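Local coordinates for protein BOLA1, chloroplastic (Arabidopsis thaliana, PDB 4PUG) that partners with glutaredoxins to bind a labile iron-sulfur cluster and may act in redox-regulated transcription or in iron-sulfur cluster biogenesis, at residues Asn5-Met10 with Asp43-Phe48. Coordinates in Å, arbitrary orientation, origin at the centre of the assembly. Numbering follows the deposited sequence.
Sequences NRASRM and DDETHF
Glu45, with chi1 m and chi2 t, lays its carboxylate across the first turn of helix 6-18: OE1 accepts from Arg6 N at 2.8 Å (N-H...O 164°) and OE2 from Ala7 N at 3.2 Å (155°). Both donors are first-turn amides without an intrahelical acceptor, so Glu45 supplies acceptors to them from the other segment while Asn5, the N-cap residue (phi/psi -141/-175, chi1 p), takes Ser8 N on its own OD1 at 3.0 Å. The nearest CA atoms across the segments are those of Arg6 and Glu45, 6.5 Å apart. Arg6, the first residue of the helix (phi/psi -65/-42), extends its side chain (t, t, m) to the loop, edge of the guanidinium first: NH1 donates to Glu45 O at 2.8 Å and forms a salt bridge with Asp43 OD2, also 2.8 Å; Arg6 NE forms a further salt bridge with Glu76. Asp43 (chi1 t) bends the loop in an Asx turn, its OD1 accepting from Glu45 N at 3.0 Å. This loop leads into strand 47-53, the middle strand of the BolA-family alpha/beta sheet, and the contact brings the N-terminal helix against that sheet. Phe48, extended at -135/139 with chi1 m, points its CA-to-CB bond toward the helix. Met10 (m, t, m) sets CE 3.4 Å from the Phe48 ring centroid, 5° off the normal, a CH-pi contact, with SD at 4.4 Å from that centroid in Met-aromatic geometry; Ala7 CB meets the ring obliquely, 4.2 Å from Phe48 CE1.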
# COMPACT_ATOMS: atom_id res chain seq x y z
N ASN A 5 -6.94 -11.13 2.61
CA ASN A 5 -6.46 -10.18 3.61
C ASN A 5 -6.22 -8.77 3.06
O ASN A 5 -6.53 -8.50 1.90
CB ASN A 5 -5.21 -10.71 4.34
CG ASN A 5 -4.05 -11.00 3.39
OD1 ASN A 5 -3.97 -10.45 2.29
ND2 ASN A 5 -3.14 -11.87 3.82
N ARG A 6 -5.69 -7.89 3.90
CA ARG A 6 -5.44 -6.50 3.50
C ARG A 6 -4.38 -6.39 2.40
O ARG A 6 -4.53 -5.61 1.46
CB ARG A 6 -5.04 -5.64 4.71
CG ARG A 6 -4.35 -4.33 4.35
CD ARG A 6 -4.49 -3.30 5.45
NE ARG A 6 -5.90 -2.95 5.67
CZ ARG A 6 -6.56 -3.20 6.80
NH1 ARG A 6 -5.95 -3.79 7.82
NH2 ARG A 6 -7.84 -2.86 6.90
N ALA A 7 -3.31 -7.18 2.53
CA ALA A 7 -2.23 -7.17 1.55
C ALA A 7 -2.75 -7.48 0.14
O ALA A 7 -2.44 -6.77 -0.82
CB ALA A 7 -1.14 -8.15 1.96
N SER A 8 -3.55 -8.54 0.04
CA SER A 8 -4.16 -8.93 -1.22
C SER A 8 -5.08 -7.85 -1.79
O SER A 8 -5.05 -7.59 -2.99
CB SER A 8 -4.93 -10.24 -1.08
OG SER A 8 -6.04 -10.10 -0.21
N ARG A 9 -5.89 -7.23 -0.94
CA ARG A 9 -6.80 -6.18 -1.40
C ARG A 9 -6.02 -5.01 -1.96
O ARG A 9 -6.33 -4.50 -3.03
CB ARG A 9 -7.72 -5.70 -0.27
CG ARG A 9 -8.76 -6.72 0.18
CD ARG A 9 -9.85 -6.07 1.02
NE ARG A 9 -9.32 -5.41 2.21
CZ ARG A 9 -9.09 -6.03 3.37
NH1 ARG A 9 -9.32 -7.33 3.49
NH2 ARG A 9 -8.61 -5.35 4.40
N MET A 10 -5.01 -4.59 -1.22
CA MET A 10 -4.15 -3.50 -1.67
C MET A 10 -3.47 -3.84 -3.00
O MET A 10 -3.46 -3.01 -3.90
CB MET A 10 -3.11 -3.15 -0.61
CG MET A 10 -3.71 -2.59 0.67
SD MET A 10 -2.50 -2.16 1.92
CE MET A 10 -1.59 -3.69 2.05
N ASP A 43 -7.17 -6.81 14.01
CA ASP A 43 -6.55 -6.68 12.70
C ASP A 43 -5.06 -6.40 12.85
O ASP A 43 -4.67 -5.34 13.34
CB ASP A 43 -7.23 -5.55 11.92
CG ASP A 43 -6.90 -5.56 10.44
OD1 ASP A 43 -5.86 -6.15 10.05
OD2 ASP A 43 -7.67 -4.98 9.66
N ASP A 44 -4.23 -7.35 12.44
CA ASP A 44 -2.78 -7.21 12.57
C ASP A 44 -2.10 -6.61 11.34
O ASP A 44 -0.88 -6.52 11.29
CB ASP A 44 -2.12 -8.57 12.89
CG ASP A 44 -2.24 -8.95 14.35
OD1 ASP A 44 -2.42 -8.04 15.19
OD2 ASP A 44 -2.15 -10.15 14.65
N GLU A 45 -2.88 -6.22 10.34
CA GLU A 45 -2.30 -5.59 9.15
C GLU A 45 -2.40 -4.07 9.23
O GLU A 45 -3.30 -3.46 8.66
CB GLU A 45 -2.96 -6.13 7.88
CG GLU A 45 -2.74 -7.61 7.67
CD GLU A 45 -3.43 -8.14 6.43
OE1 GLU A 45 -4.66 -8.35 6.47
OE2 GLU A 45 -2.74 -8.35 5.41
N THR A 46 -1.44 -3.48 9.93
CA THR A 46 -1.52 -2.08 10.33
C THR A 46 -0.44 -1.18 9.72
O THR A 46 -0.64 0.02 9.58
CB THR A 46 -1.45 -1.95 11.86
OG1 THR A 46 -0.22 -2.53 12.32
CG2 THR A 46 -2.62 -2.66 12.52
N HIS A 47 0.71 -1.77 9.38
CA HIS A 47 1.82 -1.00 8.84
C HIS A 47 2.33 -1.55 7.52
O HIS A 47 2.71 -2.72 7.42
CB HIS A 47 2.98 -0.95 9.84
CG HIS A 47 2.70 -0.13 11.06
ND1 HIS A 47 1.76 -0.50 12.00
CD2 HIS A 47 3.24 1.03 11.49
CE1 HIS A 47 1.73 0.41 12.96
NE2 HIS A 47 2.62 1.35 12.68
N PHE A 48 2.35 -0.70 6.49
CA PHE A 48 2.80 -1.14 5.17
C PHE A 48 3.75 -0.15 4.48
O PHE A 48 3.56 1.06 4.54
CB PHE A 48 1.61 -1.44 4.26
CG PHE A 48 0.97 -2.78 4.52
CD1 PHE A 48 1.44 -3.92 3.90
CD2 PHE A 48 -0.10 -2.89 5.39
CE1 PHE A 48 0.85 -5.15 4.13
CE2 PHE A 48 -0.69 -4.12 5.64
CZ PHE A 48 -0.21 -5.25 5.00
O HOH W 1 -8.64 -6.66 6.95